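PDB 3N6X: putative glutathionylspermidine synthase from Methylobacillus flagellatus, which probably acts as an ATP-dependent ligase of the circularly permuted ATP-grasp family, with glutathionylspermidine synthesis as its putative activity. Local coordinates for residues Gln93-Leu98 and Val433-Thr438; Ala85-Gly90 and Val427-Phe432; His103-Asp108 and Thr315-Asp320. One frame throughout, in Å; residues are numbered along the deposited sequence.

Contact 1 (Gln93-Leu98 and Val433-Thr438)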
loop_
_atom_site.group_PDB
_atom_site.type_symbol
_atom_site.label_atom_id
_atom_site.label_comp_id
_atom_site.label_asym_id
_atom_site.label_seq_id
_atom_site.Cartn_x
_atom_site.Cartn_y
_atom_site.Cartn_z
ATOM N N GLN A 93 12.415 7.544 4.248
ATOM C CA GLN A 93 12.931 7.578 5.621
ATOM C C GLN A 93 12.254 6.506 6.465
ATOM O O GLN A 93 12.936 5.755 7.165
ATOM C CB GLN A 93 12.712 8.973 6.245
ATOM C CG GLN A 93 13.172 9.052 7.701
ATOM C CD GLN A 93 12.600 10.229 8.420
ATOM O OE1 GLN A 93 11.387 10.358 8.596
ATOM N NE2 GLN A 93 13.466 11.087 8.894
ATOM N N ARG A 94 10.903 6.419 6.365
ATOM C CA ARG A 94 10.084 5.478 7.109
ATOM C C ARG A 94 10.413 4.040 6.734
ATOM O O ARG A 94 10.611 3.207 7.615
ATOM C CB ARG A 94 8.596 5.775 6.873
ATOM C CG ARG A 94 7.676 5.006 7.804
ATOM C CD ARG A 94 6.218 5.353 7.575
ATOM N NE ARG A 94 5.340 4.569 8.449
ATOM C CZ ARG A 94 4.827 5.018 9.593
ATOM N NH1 ARG A 94 5.093 6.252 10.011
ATOM N NH2 ARG A 94 4.041 4.240 10.324
ATOM N N VAL A 95 10.510 3.757 5.429
ATOM C CA VAL A 95 10.815 2.420 4.925
ATOM C C VAL A 95 12.244 1.993 5.264
ATOM O O VAL A 95 12.449 0.837 5.639
ATOM C CB VAL A 95 10.444 2.279 3.423
ATOM C CG1 VAL A 95 10.992 0.980 2.817
ATOM C CG2 VAL A 95 8.935 2.357 3.247
ATOM N N LYS A 96 13.214 2.943 5.269
ATOM C CA LYS A 96 14.587 2.595 5.692
ATOM C C LYS A 96 14.601 2.141 7.140
ATOM O O LYS A 96 15.201 1.122 7.448
ATOM C CB LYS A 96 15.570 3.758 5.483
ATOM C CG LYS A 96 15.994 3.936 4.027
ATOM C CD LYS A 96 16.801 5.227 3.838
ATOM C CE LYS A 96 17.536 5.256 2.517
ATOM N NZ LYS A 96 18.215 6.564 2.297
ATOM N N ALA A 97 13.888 2.855 8.016
ATOM C CA ALA A 97 13.811 2.521 9.449
ATOM C C ALA A 97 13.081 1.184 9.670
ATOM O O ALA A 97 13.503 0.395 10.504
ATOM C CB ALA A 97 13.111 3.635 10.210
ATOM N N LEU A 98 12.034 0.905 8.865
ATOM C CA LEU A 98 11.286 -0.358 8.933
ATOM C C LEU A 98 12.167 -1.559 8.545
ATOM O O LEU A 98 12.134 -2.584 9.234
ATOM C CB LEU A 98 10.015 -0.296 8.067
ATOM C CG LEU A 98 8.820 0.480 8.691
ATOM C CD1 LEU A 98 7.786 0.850 7.625
ATOM C CD2 LEU A 98 8.142 -0.334 9.809
ATOM N N VAL A 433 7.144 2.159 -2.167
ATOM C CA VAL A 433 8.571 2.357 -1.978
ATOM C C VAL A 433 9.316 1.099 -2.393
ATOM O O VAL A 433 9.009 0.002 -1.903
ATOM C CB VAL A 433 8.921 2.791 -0.528
ATOM C CG1 VAL A 433 10.418 2.998 -0.372
ATOM C CG2 VAL A 433 8.163 4.052 -0.134
ATOM N N LEU A 434 10.326 1.258 -3.270
ATOM C CA LEU A 434 11.120 0.140 -3.772
ATOM C C LEU A 434 12.520 0.160 -3.220
ATOM O O LEU A 434 13.213 1.155 -3.363
ATOM C CB LEU A 434 11.134 0.146 -5.321
ATOM C CG LEU A 434 9.744 0.033 -6.000
ATOM C CD1 LEU A 434 9.868 0.136 -7.500
ATOM C CD2 LEU A 434 9.046 -1.284 -5.629
ATOM N N SER A 435 12.937 -0.926 -2.574
ATOM C CA SER A 435 14.285 -1.041 -2.009
ATOM C C SER A 435 15.031 -2.205 -2.647
ATOM O O SER A 435 14.600 -3.351 -2.555
ATOM C CB SER A 435 14.235 -1.245 -0.490
ATOM O OG SER A 435 13.429 -0.291 0.176
ATOM N N GLY A 436 16.131 -1.890 -3.291
ATOM C CA GLY A 436 17.040 -2.859 -3.884
ATOM C C GLY A 436 18.425 -2.516 -3.411
ATOM O O GLY A 436 18.687 -2.549 -2.203
ATOM N N LYS A 437 19.275 -2.028 -4.315
ATOM C CA LYS A 437 20.561 -1.497 -3.872
ATOM C C LYS A 437 20.359 -0.057 -3.441
ATOM O O LYS A 437 21.071 0.431 -2.566
ATOM C CB LYS A 437 21.647 -1.647 -4.947
ATOM C CG LYS A 437 22.414 -2.969 -4.800
ATOM C CD LYS A 437 23.334 -3.263 -5.986
ATOM C CE LYS A 437 23.581 -4.753 -6.171
ATOM N NZ LYS A 437 24.292 -5.362 -5.009
ATOM N N THR A 438 19.281 0.576 -3.958
ATOM C CA THR A 438 18.852 1.934 -3.590
ATOM C C THR A 438 17.374 1.932 -3.197
ATOM O O THR A 438 16.632 1.017 -3.564
ATOM C CB THR A 438 19.081 2.916 -4.755
ATOM O OG1 THR A 438 18.521 2.357 -5.953
ATOM C CG2 THR A 438 20.556 3.254 -4.956
#

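Contact 2 (Ala85-Gly90 and Val427-Phe432)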
loop_
_atom_site.group_PDB
_atom_site.type_symbol
_atom_site.label_atom_id
_atom_site.label_comp_id
_atom_site.label_asym_id
_atom_site.label_seq_id
_atom_site.Cartn_x
_atom_site.Cartn_y
_atom_site.Cartn_z
ATOM N N ALA A 85 8.403 15.695 -3.452
ATOM C CA ALA A 85 9.772 15.576 -2.935
ATOM C C ALA A 85 9.781 15.403 -1.398
ATOM O O ALA A 85 10.534 14.584 -0.884
ATOM C CB ALA A 85 10.602 16.791 -3.340
ATOM N N ARG A 86 8.890 16.115 -0.685
ATOM C CA ARG A 86 8.781 16.012 0.780
ATOM C C ARG A 86 8.147 14.657 1.161
ATOM O O ARG A 86 8.671 13.936 2.011
ATOM C CB ARG A 86 7.962 17.207 1.341
ATOM C CG ARG A 86 7.532 17.073 2.814
ATOM C CD ARG A 86 8.480 17.783 3.770
ATOM N NE ARG A 86 7.891 17.942 5.100
ATOM N N LEU A 87 7.045 14.319 0.496
ATOM C CA LEU A 87 6.305 13.068 0.634
ATOM C C LEU A 87 7.246 11.874 0.381
ATOM O O LEU A 87 7.298 10.936 1.177
ATOM C CB LEU A 87 5.221 13.079 -0.439
ATOM C CG LEU A 87 3.905 12.482 -0.106
ATOM C CD1 LEU A 87 2.787 13.438 -0.491
ATOM C CD2 LEU A 87 3.723 11.177 -0.848
ATOM N N SER A 88 8.012 11.947 -0.725
ATOM C CA SER A 88 8.939 10.916 -1.157
ATOM C C SER A 88 10.092 10.734 -0.143
ATOM O O SER A 88 10.416 9.603 0.211
ATOM C CB SER A 88 9.454 11.230 -2.564
ATOM O OG SER A 88 10.564 10.428 -2.930
ATOM N N ASP A 89 10.654 11.850 0.376
ATOM C CA ASP A 89 11.697 11.817 1.413
ATOM C C ASP A 89 11.161 11.182 2.687
ATOM O O ASP A 89 11.844 10.358 3.284
ATOM C CB ASP A 89 12.224 13.238 1.712
ATOM C CG ASP A 89 13.168 13.794 0.654
ATOM O OD1 ASP A 89 13.846 12.986 -0.026
ATOM O OD2 ASP A 89 13.249 15.034 0.527
ATOM N N GLY A 90 9.919 11.526 3.048
ATOM C CA GLY A 90 9.233 10.978 4.216
ATOM C C GLY A 90 8.982 9.486 4.139
ATOM O O GLY A 90 9.212 8.767 5.119
ATOM N N VAL A 427 -10.292 11.445 -0.106
ATOM C CA VAL A 427 -9.315 10.594 -0.807
ATOM C C VAL A 427 -8.193 10.138 0.119
ATOM O O VAL A 427 -7.853 10.833 1.089
ATOM C CB VAL A 427 -8.701 11.302 -2.059
ATOM C CG1 VAL A 427 -9.708 11.410 -3.197
ATOM C CG2 VAL A 427 -8.122 12.673 -1.701
ATOM N N ASP A 428 -7.530 9.046 -0.259
ATOM C CA ASP A 428 -6.288 8.634 0.369
ATOM C C ASP A 428 -5.263 8.268 -0.720
ATOM O O ASP A 428 -5.633 8.155 -1.898
ATOM C CB ASP A 428 -6.496 7.536 1.431
ATOM C CG ASP A 428 -6.609 6.117 0.922
ATOM O OD1 ASP A 428 -6.738 5.934 -0.301
ATOM O OD2 ASP A 428 -6.596 5.190 1.755
ATOM N N LEU A 429 -3.982 8.150 -0.345
ATOM C CA LEU A 429 -2.901 7.960 -1.294
ATOM C C LEU A 429 -1.994 6.787 -0.912
ATOM O O LEU A 429 -1.518 6.719 0.225
ATOM C CB LEU A 429 -2.082 9.271 -1.331
ATOM C CG LEU A 429 -1.259 9.531 -2.576
ATOM C CD1 LEU A 429 -2.155 9.923 -3.758
ATOM C CD2 LEU A 429 -0.230 10.607 -2.321
ATOM N N ARG A 430 -1.714 5.890 -1.866
ATOM C CA ARG A 430 -0.777 4.798 -1.628
ATOM C C ARG A 430 0.407 4.773 -2.623
ATOM O O ARG A 430 0.320 4.133 -3.669
ATOM C CB ARG A 430 -1.477 3.423 -1.557
ATOM C CG ARG A 430 -0.517 2.296 -1.108
ATOM C CD ARG A 430 -1.068 0.903 -1.340
ATOM N NE ARG A 430 -1.837 0.424 -0.189
ATOM C CZ ARG A 430 -2.138 -0.852 0.028
ATOM N NH1 ARG A 430 -1.726 -1.792 -0.815
ATOM N NH2 ARG A 430 -2.850 -1.200 1.090
ATOM N N PRO A 431 1.549 5.415 -2.293
ATOM C CA PRO A 431 2.741 5.234 -3.129
ATOM C C PRO A 431 3.451 3.911 -2.764
ATOM O O PRO A 431 3.141 3.301 -1.733
ATOM C CB PRO A 431 3.593 6.460 -2.797
ATOM C CG PRO A 431 3.197 6.850 -1.411
ATOM C CD PRO A 431 1.838 6.245 -1.104
ATOM N N PHE A 432 4.386 3.463 -3.610
ATOM C CA PHE A 432 5.069 2.192 -3.419
ATOM C C PHE A 432 6.562 2.404 -3.331
ATOM O O PHE A 432 7.178 2.812 -4.303
ATOM C CB PHE A 432 4.719 1.215 -4.566
ATOM C CG PHE A 432 3.245 0.875 -4.650
ATOM C CD1 PHE A 432 2.353 1.718 -5.316
ATOM C CD2 PHE A 432 2.740 -0.265 -4.028
ATOM C CE1 PHE A 432 0.986 1.426 -5.356
ATOM C CE2 PHE A 432 1.372 -0.559 -4.074
ATOM C CZ PHE A 432 0.504 0.288 -4.735
#

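Contact 3 (His103-Asp108 and Thr315-Asp320)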
loop_
_atom_site.group_PDB
_atom_site.type_symbol
_atom_site.label_atom_id
_atom_site.label_comp_id
_atom_site.label_asym_id
_atom_site.label_seq_id
_atom_site.Cartn_x
_atom_site.Cartn_y
_atom_site.Cartn_z
ATOM N N HIS A 103 15.901 -6.081 10.281
ATOM C CA HIS A 103 17.230 -6.651 10.446
ATOM C C HIS A 103 17.568 -6.750 11.951
ATOM O O HIS A 103 18.111 -7.758 12.399
ATOM C CB HIS A 103 18.288 -5.805 9.712
ATOM C CG HIS A 103 19.678 -6.284 9.949
ATOM N ND1 HIS A 103 20.225 -7.312 9.196
ATOM C CD2 HIS A 103 20.559 -5.937 10.918
ATOM C CE1 HIS A 103 21.429 -7.532 9.704
ATOM N NE2 HIS A 103 21.679 -6.728 10.739
ATOM N N ASP A 104 17.232 -5.712 12.723
ATOM C CA ASP A 104 17.523 -5.693 14.157
ATOM C C ASP A 104 16.765 -6.788 14.955
ATOM O O ASP A 104 17.411 -7.518 15.710
ATOM C CB ASP A 104 17.273 -4.298 14.742
ATOM C CG ASP A 104 17.836 -4.072 16.133
ATOM O OD1 ASP A 104 18.863 -4.687 16.463
ATOM O OD2 ASP A 104 17.307 -3.216 16.845
ATOM N N VAL A 105 15.407 -6.945 14.748
ATOM C CA VAL A 105 14.624 -7.972 15.484
ATOM C C VAL A 105 15.089 -9.387 15.262
ATOM O O VAL A 105 14.828 -10.257 16.110
ATOM C CB VAL A 105 13.085 -7.889 15.327
ATOM C CG1 VAL A 105 12.516 -6.774 16.143
ATOM C CG2 VAL A 105 12.651 -7.812 13.866
ATOM N N TYR A 106 15.647 -9.664 14.072
ATOM C CA TYR A 106 16.098 -11.012 13.725
ATOM C C TYR A 106 17.609 -11.165 13.921
ATOM O O TYR A 106 18.178 -12.194 13.556
ATOM C CB TYR A 106 15.665 -11.368 12.296
ATOM C CG TYR A 106 14.164 -11.488 12.153
ATOM C CD1 TYR A 106 13.444 -12.395 12.921
ATOM C CD2 TYR A 106 13.468 -10.729 11.213
ATOM C CE1 TYR A 106 12.063 -12.519 12.789
ATOM C CE2 TYR A 106 12.083 -10.851 11.067
ATOM C CZ TYR A 106 11.385 -11.745 11.862
ATOM O OH TYR A 106 10.027 -11.874 11.750
ATOM N N HIS A 107 18.252 -10.153 14.539
ATOM C CA HIS A 107 19.682 -10.198 14.819
ATOM C C HIS A 107 19.994 -9.852 16.271
ATOM O O HIS A 107 19.622 -10.623 17.140
ATOM C CB HIS A 107 20.507 -9.392 13.782
ATOM C CG HIS A 107 20.537 -10.054 12.431
ATOM N ND1 HIS A 107 19.547 -9.812 11.478
ATOM C CD2 HIS A 107 21.371 -11.009 11.953
ATOM C CE1 HIS A 107 19.845 -10.586 10.445
ATOM N NE2 HIS A 107 20.923 -11.334 10.684
ATOM N N ASP A 108 20.641 -8.705 16.551
ATOM C CA ASP A 108 21.034 -8.347 17.919
ATOM C C ASP A 108 19.929 -7.762 18.785
ATOM O O ASP A 108 20.115 -7.635 19.996
ATOM C CB ASP A 108 22.283 -7.452 17.925
ATOM C CG ASP A 108 23.531 -8.150 17.372
ATOM O OD1 ASP A 108 23.596 -9.404 17.438
ATOM O OD2 ASP A 108 24.444 -7.441 16.897
ATOM N N THR A 315 8.307 -10.324 7.538
ATOM C CA THR A 315 8.157 -8.857 7.527
ATOM C C THR A 315 6.915 -8.406 8.300
ATOM O O THR A 315 6.817 -7.231 8.664
ATOM C CB THR A 315 8.122 -8.302 6.092
ATOM O OG1 THR A 315 6.983 -8.837 5.416
ATOM C CG2 THR A 315 9.400 -8.591 5.319
ATOM N N GLY A 316 5.966 -9.335 8.510
ATOM C CA GLY A 316 4.693 -9.060 9.169
ATOM C C GLY A 316 4.803 -8.458 10.559
ATOM O O GLY A 316 3.879 -7.785 11.014
ATOM N N VAL A 317 5.931 -8.708 11.256
ATOM C CA VAL A 317 6.156 -8.162 12.585
ATOM C C VAL A 317 6.291 -6.617 12.551
ATOM O O VAL A 317 5.972 -5.963 13.537
ATOM C CB VAL A 317 7.334 -8.869 13.322
ATOM C CG1 VAL A 317 8.692 -8.499 12.716
ATOM C CG2 VAL A 317 7.308 -8.570 14.817
ATOM N N ALA A 318 6.696 -6.043 11.395
ATOM C CA ALA A 318 6.884 -4.589 11.256
ATOM C C ALA A 318 5.604 -3.813 10.860
ATOM O O ALA A 318 5.490 -2.626 11.179
ATOM C CB ALA A 318 8.000 -4.298 10.279
ATOM N N ASP A 319 4.659 -4.459 10.169
ATOM C CA ASP A 319 3.437 -3.759 9.789
ATOM C C ASP A 319 2.203 -4.213 10.568
ATOM O O ASP A 319 1.100 -3.754 10.282
ATOM C CB ASP A 319 3.206 -3.796 8.269
ATOM C CG ASP A 319 2.894 -5.169 7.715
ATOM O OD1 ASP A 319 3.005 -6.154 8.476
ATOM O OD2 ASP A 319 2.584 -5.263 6.511
ATOM N N ASP A 320 2.396 -5.073 11.591
ATOM C CA ASP A 320 1.331 -5.468 12.515
ATOM C C ASP A 320 0.817 -4.231 13.291
ATOM O O ASP A 320 1.603 -3.348 13.639
ATOM C CB ASP A 320 1.834 -6.523 13.513
ATOM C CG ASP A 320 0.733 -7.043 14.417
ATOM O OD1 ASP A 320 -0.030 -7.929 13.973
ATOM O OD2 ASP A 320 0.581 -6.503 15.535
#

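Contact 1 (Gln93-Leu98 and Val433-Thr438)
Val-95, on the helix, meets Val-433 and Ser-435 on the strand. Val-95 gives up the largest area, Val-433 the next, Ser-435 a smaller share. The two valines lie alongside each other, running in opposite senses, and both methyls of each touch the other residue. CG2 of Val-95 lies 3.8 Å from CB of Val-433 and 3.9 Å from its CG2. CG1 of Val-95 lies 3.8 Å from CG1 of Val-433. Both valines hold CG1 anti to the backbone N (chi1 169° and -180°), and this shared setting puts CG1 against CG1 and CG2 against CG2. The same CG1 of Val-95 also reaches OG of Ser-435, at 3.8 Å. That is a van der Waals touch, and no hydrogen bond crosses between the segments. All three residues are buried, and the backbones stay well apart, with 7.3 Å between CA of Val-95 and CA of Val-433. Helix 81-105 thus rests on one side of strand 423-435. Leu-434 starts away from this helix, and its side chain touches helix 199-209. Val-433 also touches Val-439 and Leu-441 of strand 439-441. Gln-93 and Ala-97 pack on helix 327-335, while Arg-94 forms a salt bridge with Asp-162 of strand 157-163.

Contact 2 (Ala85-Gly90 and Val427-Phe432)
Leu-87 sits on a regular helical turn, with phi/psi of -56/-48°, and faces Leu-429 and Pro-431 on an extended backbone. No hydrogen bond joins the two segments. The meeting is made by side chains, and Leu-87 CD2 is the atom that serves both partners. It lies 4.3 Å from CD2 of Leu-429 and 4.4 Å from CG of Pro-431. Leu-429 and Pro-431 are two residues apart, and both have their CB directed toward the helix. Leu-429 offers its CD2 methyl, and Pro-431 the CG corner of its ring. Arg-430, between them, belongs to other contacts: its NE forms a salt bridge with Asp-148. Leu-149 of strand 144-151 touches both Leu-87 and Pro-431 and so fills in beside them. Leu-429 also packs on Leu-79 of strand 77-79 and on Cys-447 of strand 446-450. The chemistry is apolar throughout. The separations are those of light van der Waals contact, and the three residues are buried. With no directional bond between these two segments, their fit rests on shape and, probably, on the exclusion of water.

Contact 3 (His103-Asp108 and Thr315-Asp320)
Val-317 and Tyr-106 approach from opposing sides, with Val-105 beside them. Val-317 starts with its CB directed toward the end of helix 81-105. From CB the side chain splits. CG1 lies between the backbone N and the carbonyl carbon, chi1 71°, and this branch does the touching. It stands 3.8 Å from OH of Tyr-106 and 4.3 Å from its CZ, approaching the ring obliquely. It also meets CG2 of Val-105 at 4.2 Å, and there the two valines meet end on. CG2 of Val-105 in turn lies over one face of the Tyr-106 ring, 4.0 Å above the plane and toward its rim. The tyrosine hydroxyl is hydrogen-bonded to O of Gly-314, just before segment 315-320. This bond gives the buried OH a polar partner and ties the ring to the backbone that leads into Val-317. Tyr-106 is the first residue to leave helical angles. Beyond it, ND1 of His-107 donates to O of His-103 at 2.7 Å. The bond reaches a lone pair in the carbonyl plane, and the acceptor lies close to the imidazole plane. A side chain thus takes up a carbonyl of the last helical turn. The arrangement is that of a long helix ending against the short, weakly bonded helix 316-319, inside the circularly permuted ATP-grasp region.

In the fold
After two earlier helices and strand 77-79 the chain forms helix 81-105. This helix supplies the first segments of contact 2 and then contact 1. Its last residues, with the loop after it, supply that of contact 3. The chain then runs on to 315-320, where contact 3 closes a loop of 206 residues. Strand 423-435 comes later. Its residues 427-432 close contact 2, and the adjoining 433-438 close contact 1. These two wide loops cross, because their segments alternate, and both enclose the loop of contact 3. Contacts 1 and 2 hold the helix against the mixed sheet that contains strand 423-435. Contact 3 joins its C-terminal end to the short, weakly bonded helix 316-319. Leu-98 of contact 1 touches Ala-318 of contact 3, which links these two.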